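Phage terminase large subunit (Thermus phage P7426, PDB 7KS4) probably drives viral DNA into empty capsids as an ATP-powered motor and cuts the genome as an endonuclease, with the N-terminal ATPase domain present here. Local coordinates at residues L247-R250 against Q251-A255; D228-P231 against E232-E235. One frame throughout, in Å; residues are numbered along the deposited sequence.

Interaction 1: residues L247-R250 against Q251-A255; sequences LEFR and QEYGA. With SO4 (sulfate ion), chain H.
The C-terminal end of helix 246-252 shows how a helix can change its hydrogen-bond spacing as it stops, with Phe249 O as the shared acceptor. Before that point the bonding is regular: Gln251 N reaches Leu247 O, and Glu252 N lies 2.8 Å from Glu248 O. Phe249 O then takes two donors, Tyr253 N at 3.1 Å and, in the carbonyl plane, Gly254 N, also at 3.1 Å. The second bond spans five residues, the wider spacing of a pi-type turn, and Ala255 leaves the helix with positive phi. One turn apart, Leu247 and Gln251 lie side by side, Leu247 CD2 3.6 Å from Gln251 CD, and both touch Val258.

In this ASCE-type P-loop ATPase the helix closes the run of short helices that begins after strand 219-224, and one side of it faces the nucleotide site. Glu252 is turned there by a bend at chi2 (-56°): its CG lies 3.9 Å from Glu248 CG, but its carboxylate swings off to a salt bridge with Lys186. Glu252 OE1 and Glu248 OE2 stay 6.6 Å apart, and the nearby lysine would be expected to offset the like charge. The side chain of Glu252 comes within about 5 Å of that of Glu155, the predicted ATPase active-site residue. The Phe249 and Tyr253 side chains cross at about a right angle, touching obliquely through CD1 and CD2, and Trp227 and Arg241 also pack on Phe249. At the far end of Tyr253, OH makes a weak 2.9 Å hydrogen bond to O4 of a sulfate, probably from the crystallisation liquor, which Arg240 also holds.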
ATOM      1  N   LEU A 247      -9.346  11.339  21.213  1.00 57.26           N
ATOM      2  CA  LEU A 247      -8.801  10.086  20.692  1.00 55.86           C
ATOM      3  C   LEU A 247      -8.794  10.087  19.172  1.00 51.27           C
ATOM      4  O   LEU A 247      -7.811   9.673  18.547  1.00 45.68           O
ATOM      5  CB  LEU A 247      -9.592   8.882  21.210  1.00 63.16           C
ATOM      6  CG  LEU A 247      -9.002   7.516  20.806  1.00 65.48           C
ATOM      7  CD1 LEU A 247      -9.257   6.470  21.885  1.00 72.14           C
ATOM      8  CD2 LEU A 247      -9.531   6.996  19.460  1.00 64.18           C
ATOM      9  N   GLU A 248      -9.900  10.510  18.557  1.00 59.67           N
ATOM     10  CA  GLU A 248      -9.948  10.576  17.102  1.00 59.99           C
ATOM     11  C   GLU A 248      -8.836  11.464  16.565  1.00 55.50           C
ATOM     12  O   GLU A 248      -8.193  11.127  15.563  1.00 53.54           O
ATOM     13  CB  GLU A 248     -11.317  11.082  16.643  1.00 63.18           C
ATOM     14  CG  GLU A 248     -11.463  11.210  15.132  1.00 64.67           C
ATOM     15  CD  GLU A 248     -12.807  11.785  14.722  1.00 68.67           C
ATOM     16  OE1 GLU A 248     -13.795  11.569  15.459  1.00 72.51           O
ATOM     17  OE2 GLU A 248     -12.872  12.456  13.667  1.00 68.95           O
ATOM     18  N   PHE A 249      -8.590  12.603  17.218  1.00 52.19           N
ATOM     19  CA  PHE A 249      -7.550  13.511  16.749  1.00 49.32           C
ATOM     20  C   PHE A 249      -6.174  12.865  16.849  1.00 45.88           C
ATOM     21  O   PHE A 249      -5.391  12.891  15.890  1.00 44.55           O
ATOM     22  CB  PHE A 249      -7.578  14.816  17.545  1.00 51.58           C
ATOM     23  CG  PHE A 249      -6.389  15.691  17.284  1.00 49.02           C
ATOM     24  CD1 PHE A 249      -6.419  16.639  16.277  1.00 48.66           C
ATOM     25  CD2 PHE A 249      -5.228  15.539  18.023  1.00 47.83           C
ATOM     26  CE1 PHE A 249      -5.316  17.430  16.026  1.00 46.18           C
ATOM     27  CE2 PHE A 249      -4.123  16.319  17.770  1.00 46.15           C
ATOM     28  CZ  PHE A 249      -4.167  17.266  16.772  1.00 45.68           C
ATOM     29  N   ARG A 250      -5.853  12.289  18.011  1.00 41.32           N
ATOM     30  CA  ARG A 250      -4.539  11.683  18.196  1.00 39.84           C
ATOM     31  C   ARG A 250      -4.302  10.537  17.221  1.00 37.45           C
ATOM     32  O   ARG A 250      -3.157  10.299  16.813  1.00 36.85           O
ATOM     33  CB  ARG A 250      -4.387  11.192  19.637  1.00 44.48           C
ATOM     34  CG  ARG A 250      -4.297  12.301  20.678  1.00 50.32           C
ATOM     35  CD  ARG A 250      -4.101  11.735  22.081  1.00 55.44           C
ATOM     36  NE  ARG A 250      -3.904  12.801  23.061  1.00 60.75           N
ATOM     37  CZ  ARG A 250      -2.729  13.349  23.361  1.00 59.97           C
ATOM     38  NH1 ARG A 250      -1.618  12.931  22.766  1.00 57.55           N
ATOM     39  NH2 ARG A 250      -2.663  14.318  24.265  1.00 62.57           N
ATOM     40  N   GLN A 251      -5.352   9.795  16.857  1.00 44.82           N
ATOM     41  CA  GLN A 251      -5.179   8.669  15.943  1.00 45.26           C
ATOM     42  C   GLN A 251      -5.142   9.114  14.489  1.00 44.49           C
ATOM     43  O   GLN A 251      -4.220   8.757  13.748  1.00 42.07           O
ATOM     44  CB  GLN A 251      -6.305   7.652  16.115  1.00 50.13           C
ATOM     45  CG  GLN A 251      -6.193   6.785  17.333  1.00 53.79           C
ATOM     46  CD  GLN A 251      -7.079   5.559  17.228  1.00 56.78           C
ATOM     47  OE1 GLN A 251      -8.036   5.531  16.449  1.00 58.17           O
ATOM     48  NE2 GLN A 251      -6.754   4.535  17.997  1.00 57.90           N
ATOM     49  N   GLU A 252      -6.167   9.852  14.053  1.00 46.74           N
ATOM     50  CA  GLU A 252      -6.325  10.113  12.627  1.00 48.55           C
ATOM     51  C   GLU A 252      -5.302  11.117  12.121  1.00 46.23           C
ATOM     52  O   GLU A 252      -4.857  11.018  10.974  1.00 46.71           O
ATOM     53  CB  GLU A 252      -7.740  10.609  12.338  1.00 54.03           C
ATOM     54  CG  GLU A 252      -8.835   9.644  12.761  1.00 57.31           C
ATOM     55  CD  GLU A 252      -8.677   8.264  12.144  1.00 59.21           C
ATOM     56  OE1 GLU A 252      -8.876   7.267  12.873  1.00 60.20           O
ATOM     57  OE2 GLU A 252      -8.347   8.176  10.939  1.00 59.54           O
ATOM     58  N   TYR A 253      -4.914  12.079  12.954  1.00 44.63           N
ATOM     59  CA  TYR A 253      -3.921  13.075  12.583  1.00 44.24           C
ATOM     60  C   TYR A 253      -2.589  12.872  13.274  1.00 42.17           C
ATOM     61  O   TYR A 253      -1.546  12.966  12.624  1.00 41.17           O
ATOM     62  CB  TYR A 253      -4.450  14.479  12.896  1.00 47.84           C
ATOM     63  CG  TYR A 253      -5.723  14.785  12.157  1.00 52.63           C
ATOM     64  CD1 TYR A 253      -5.743  14.837  10.771  1.00 54.99           C
ATOM     65  CD2 TYR A 253      -6.908  15.019  12.839  1.00 56.86           C
ATOM     66  CE1 TYR A 253      -6.903  15.112  10.084  1.00 59.96           C
ATOM     67  CE2 TYR A 253      -8.078  15.300  12.158  1.00 61.69           C
ATOM     68  CZ  TYR A 253      -8.069  15.343  10.779  1.00 63.57           C
ATOM     69  OH  TYR A 253      -9.231  15.623  10.097  1.00 68.81           O
ATOM     70  N   GLY A 254      -2.591  12.579  14.576  1.00 42.36           N
ATOM     71  CA  GLY A 254      -1.346  12.300  15.261  1.00 42.12           C
ATOM     72  C   GLY A 254      -0.728  10.968  14.893  1.00 41.26           C
ATOM     73  O   GLY A 254       0.475  10.778  15.095  1.00 41.54           O
ATOM     74  N   ALA A 255      -1.521  10.045  14.346  1.00 40.14           N
ATOM     75  CA  ALA A 255      -1.055   8.689  14.063  1.00 39.56           C
ATOM     76  C   ALA A 255      -0.547   8.021  15.339  1.00 39.22           C
ATOM     77  O   ALA A 255       0.411   7.244  15.320  1.00 39.81           O
ATOM     78  CB  ALA A 255       0.021   8.685  12.974  1.00 39.30           C
TER
HETATM   79  S   SO4 H 307     -12.434  14.917   7.308  0.53 46.92           S
HETATM   80  O1  SO4 H 307     -13.198  16.146   7.514  0.53 47.05           O
HETATM   81  O2  SO4 H 307     -12.048  14.812   5.905  0.53 45.82           O
HETATM   82  O3  SO4 H 307     -13.267  13.774   7.675  0.53 46.91           O
HETATM   83  O4  SO4 H 307     -11.225  14.927   8.130  0.53 46.78           O

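Interaction 2: residues D228-P231 against E232-E235; sequences DVWP and ERRE
Trp230 and Arg233 form a cation-pi stack across the tight 3-10 turn that joins helix 226-229 to helix 234-239. The guanidinium lies nearly flat on the indole, the planes 16° apart, with CZ 3.5 Å from the centroid of the five-membered ring and almost on its normal. An extended chain from CG to NE carries it there: Arg233 runs alongside the tryptophan, CD passing 3.5 Å from Trp230 CB. In the turn's backbone, Arg233 N bonds to Trp230 O at 3.0 Å and Arg234 N to Pro231 O at 3.2 Å, both donors standing well above the carbonyl planes, in keeping with i to i+3 bonds. The opposite indole face meets Val229 CG1.

This packed side borders the nucleotide site of the P-loop fold. Gln45 of the Walker A loop accepts from both partners, from Trp230 NE1 through its backbone oxygen and from Arg233 NH1 through OE1, which should limit how the two groups turn.

The solvent side is looser. The Arg234 side chain touches the turn only at CB, 3.4 Å from Pro231 O, then leads away to a cation-pi contact with Trp227. Exposed Glu232 also meets a crystal neighbour, which may influence its pose: with CG between backbone N and carbonyl carbon (chi1 71°) it folds back, its carboxylate steep to the indole, OE2 3.2 Å from Trp230 CE3 at the ring edge and OE1 3.3 Å from Pro231 CD.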
ATOM      1  N   ASP A 228       3.227  16.281   9.980  1.00 44.30           N
ATOM      2  CA  ASP A 228       4.585  15.997   9.529  1.00 45.22           C
ATOM      3  C   ASP A 228       4.690  16.111   8.013  1.00 45.56           C
ATOM      4  O   ASP A 228       5.716  16.564   7.492  1.00 48.64           O
ATOM      5  CB  ASP A 228       5.027  14.600   9.975  1.00 45.32           C
ATOM      6  CG  ASP A 228       5.227  14.495  11.476  1.00 45.29           C
ATOM      7  OD1 ASP A 228       5.671  15.489  12.092  1.00 45.83           O
ATOM      8  OD2 ASP A 228       4.946  13.414  12.038  1.00 43.51           O
ATOM      9  N   VAL A 229       3.646  15.710   7.294  1.00 42.37           N
ATOM     10  CA  VAL A 229       3.639  15.833   5.843  1.00 43.04           C
ATOM     11  C   VAL A 229       3.147  17.208   5.405  1.00 42.29           C
ATOM     12  O   VAL A 229       3.607  17.732   4.387  1.00 42.70           O
ATOM     13  CB  VAL A 229       2.776  14.733   5.213  1.00 42.15           C
ATOM     14  CG1 VAL A 229       2.935  14.750   3.687  1.00 44.23           C
ATOM     15  CG2 VAL A 229       3.127  13.354   5.801  1.00 41.67           C
ATOM     16  N   TRP A 230       2.207  17.796   6.150  1.00 40.06           N
ATOM     17  CA  TRP A 230       1.632  19.102   5.837  1.00 41.63           C
ATOM     18  C   TRP A 230       1.880  20.033   7.017  1.00 40.33           C
ATOM     19  O   TRP A 230       0.962  20.318   7.802  1.00 38.59           O
ATOM     20  CB  TRP A 230       0.142  18.984   5.525  1.00 43.66           C
ATOM     21  CG  TRP A 230      -0.127  18.150   4.316  1.00 47.75           C
ATOM     22  CD1 TRP A 230      -0.701  16.911   4.280  1.00 48.09           C
ATOM     23  CD2 TRP A 230       0.186  18.488   2.959  1.00 51.31           C
ATOM     24  NE1 TRP A 230      -0.772  16.462   2.982  1.00 50.66           N
ATOM     25  CE2 TRP A 230      -0.233  17.411   2.152  1.00 52.80           C
ATOM     26  CE3 TRP A 230       0.781  19.600   2.348  1.00 53.93           C
ATOM     27  CZ2 TRP A 230      -0.078  17.415   0.763  1.00 55.83           C
ATOM     28  CZ3 TRP A 230       0.933  19.601   0.972  1.00 57.08           C
ATOM     29  CH2 TRP A 230       0.506  18.517   0.194  1.00 57.67           C
ATOM     30  N   PRO A 231       3.107  20.534   7.174  1.00 41.06           N
ATOM     31  CA  PRO A 231       3.385  21.429   8.309  1.00 40.06           C
ATOM     32  C   PRO A 231       2.558  22.701   8.285  1.00 38.88           C
ATOM     33  O   PRO A 231       2.248  23.254   9.347  1.00 38.19           O
ATOM     34  CB  PRO A 231       4.884  21.739   8.163  1.00 42.56           C
ATOM     35  CG  PRO A 231       5.406  20.802   7.111  1.00 44.63           C
ATOM     36  CD  PRO A 231       4.252  20.432   6.253  1.00 44.10           C
ATOM     37  N   GLU A 232       2.201  23.197   7.100  1.00 40.06           N
ATOM     38  CA  GLU A 232       1.421  24.422   7.019  1.00 40.82           C
ATOM     39  C   GLU A 232      -0.020  24.225   7.480  1.00 39.95           C
ATOM     40  O   GLU A 232      -0.727  25.218   7.680  1.00 40.30           O
ATOM     41  CB  GLU A 232       1.447  24.964   5.585  1.00 42.85           C
ATOM     42  CG  GLU A 232       0.644  24.154   4.556  1.00 44.99           C
ATOM     43  CD  GLU A 232       1.436  23.049   3.865  1.00 47.14           C
ATOM     44  OE1 GLU A 232       2.368  22.473   4.475  1.00 46.54           O
ATOM     45  OE2 GLU A 232       1.103  22.751   2.697  1.00 49.49           O
ATOM     46  N   ARG A 233      -0.464  22.978   7.635  1.00 38.98           N
ATOM     47  CA  ARG A 233      -1.798  22.656   8.123  1.00 38.78           C
ATOM     48  C   ARG A 233      -1.817  22.339   9.609  1.00 37.04           C
ATOM     49  O   ARG A 233      -2.884  22.030  10.149  1.00 36.63           O
ATOM     50  CB  ARG A 233      -2.371  21.458   7.359  1.00 40.59           C
ATOM     51  CG  ARG A 233      -2.554  21.687   5.873  1.00 44.77           C
ATOM     52  CD  ARG A 233      -3.067  20.424   5.181  1.00 47.47           C
ATOM     53  NE  ARG A 233      -3.020  20.535   3.725  1.00 49.92           N
ATOM     54  CZ  ARG A 233      -3.177  19.514   2.889  1.00 51.20           C
ATOM     55  NH1 ARG A 233      -3.392  18.293   3.356  1.00 49.94           N
ATOM     56  NH2 ARG A 233      -3.113  19.712   1.580  1.00 53.10           N
ATOM     57  N   ARG A 234      -0.664  22.373  10.276  1.00 36.62           N
ATOM     58  CA  ARG A 234      -0.614  21.956  11.672  1.00 36.47           C
ATOM     59  C   ARG A 234      -1.610  22.744  12.513  1.00 36.06           C
ATOM     60  O   ARG A 234      -2.357  22.167  13.312  1.00 35.26           O
ATOM     61  CB  ARG A 234       0.802  22.120  12.227  1.00 38.68           C
ATOM     62  CG  ARG A 234       0.976  21.494  13.595  1.00 40.35           C
ATOM     63  CD  ARG A 234       2.373  21.704  14.164  1.00 43.90           C
ATOM     64  NE  ARG A 234       2.616  20.801  15.282  1.00 46.72           N
ATOM     65  CZ  ARG A 234       2.199  21.010  16.527  1.00 48.92           C
ATOM     66  NH1 ARG A 234       1.512  22.107  16.840  1.00 50.49           N
ATOM     67  NH2 ARG A 234       2.470  20.115  17.469  1.00 50.48           N
ATOM     68  N   GLU A 235      -1.633  24.071  12.356  1.00 36.46           N
ATOM     69  CA  GLU A 235      -2.524  24.875  13.188  1.00 36.57           C
ATOM     70  C   GLU A 235      -3.984  24.529  12.915  1.00 36.55           C
ATOM     71  O   GLU A 235      -4.790  24.431  13.849  1.00 36.36           O
ATOM     72  CB  GLU A 235      -2.271  26.366  12.971  1.00 37.48           C
ATOM     73  CG  GLU A 235      -3.129  27.279  13.864  1.00 37.69           C
ATOM     74  CD  GLU A 235      -2.851  27.132  15.363  1.00 37.38           C
ATOM     75  OE1 GLU A 235      -1.749  26.684  15.736  1.00 38.18           O
ATOM     76  OE2 GLU A 235      -3.739  27.482  16.178  1.00 37.92           O
TER

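Interactions 1 and 2 lie in series beyond edge strand 219-224, their centres about 14 Å apart and their nearest atoms about 6 Å apart without touching. Interaction 1 is largely buried and depends on backbone bonds at the close of helix 246-252; interaction 2 is a surface turn between helices 226-229 and 234-239, where a guanidinium laid on an indole face joins two backbone bonds. Trp227 ties their surroundings together, meeting Phe249 of the first and Arg234 of the second. Both border the Walker A loop: 228-235 bonds directly to Gln45, whereas in 247-255 Glu252 meets Arg44 and the Tyr253 side chain stays about 6 Å from that of Gln45.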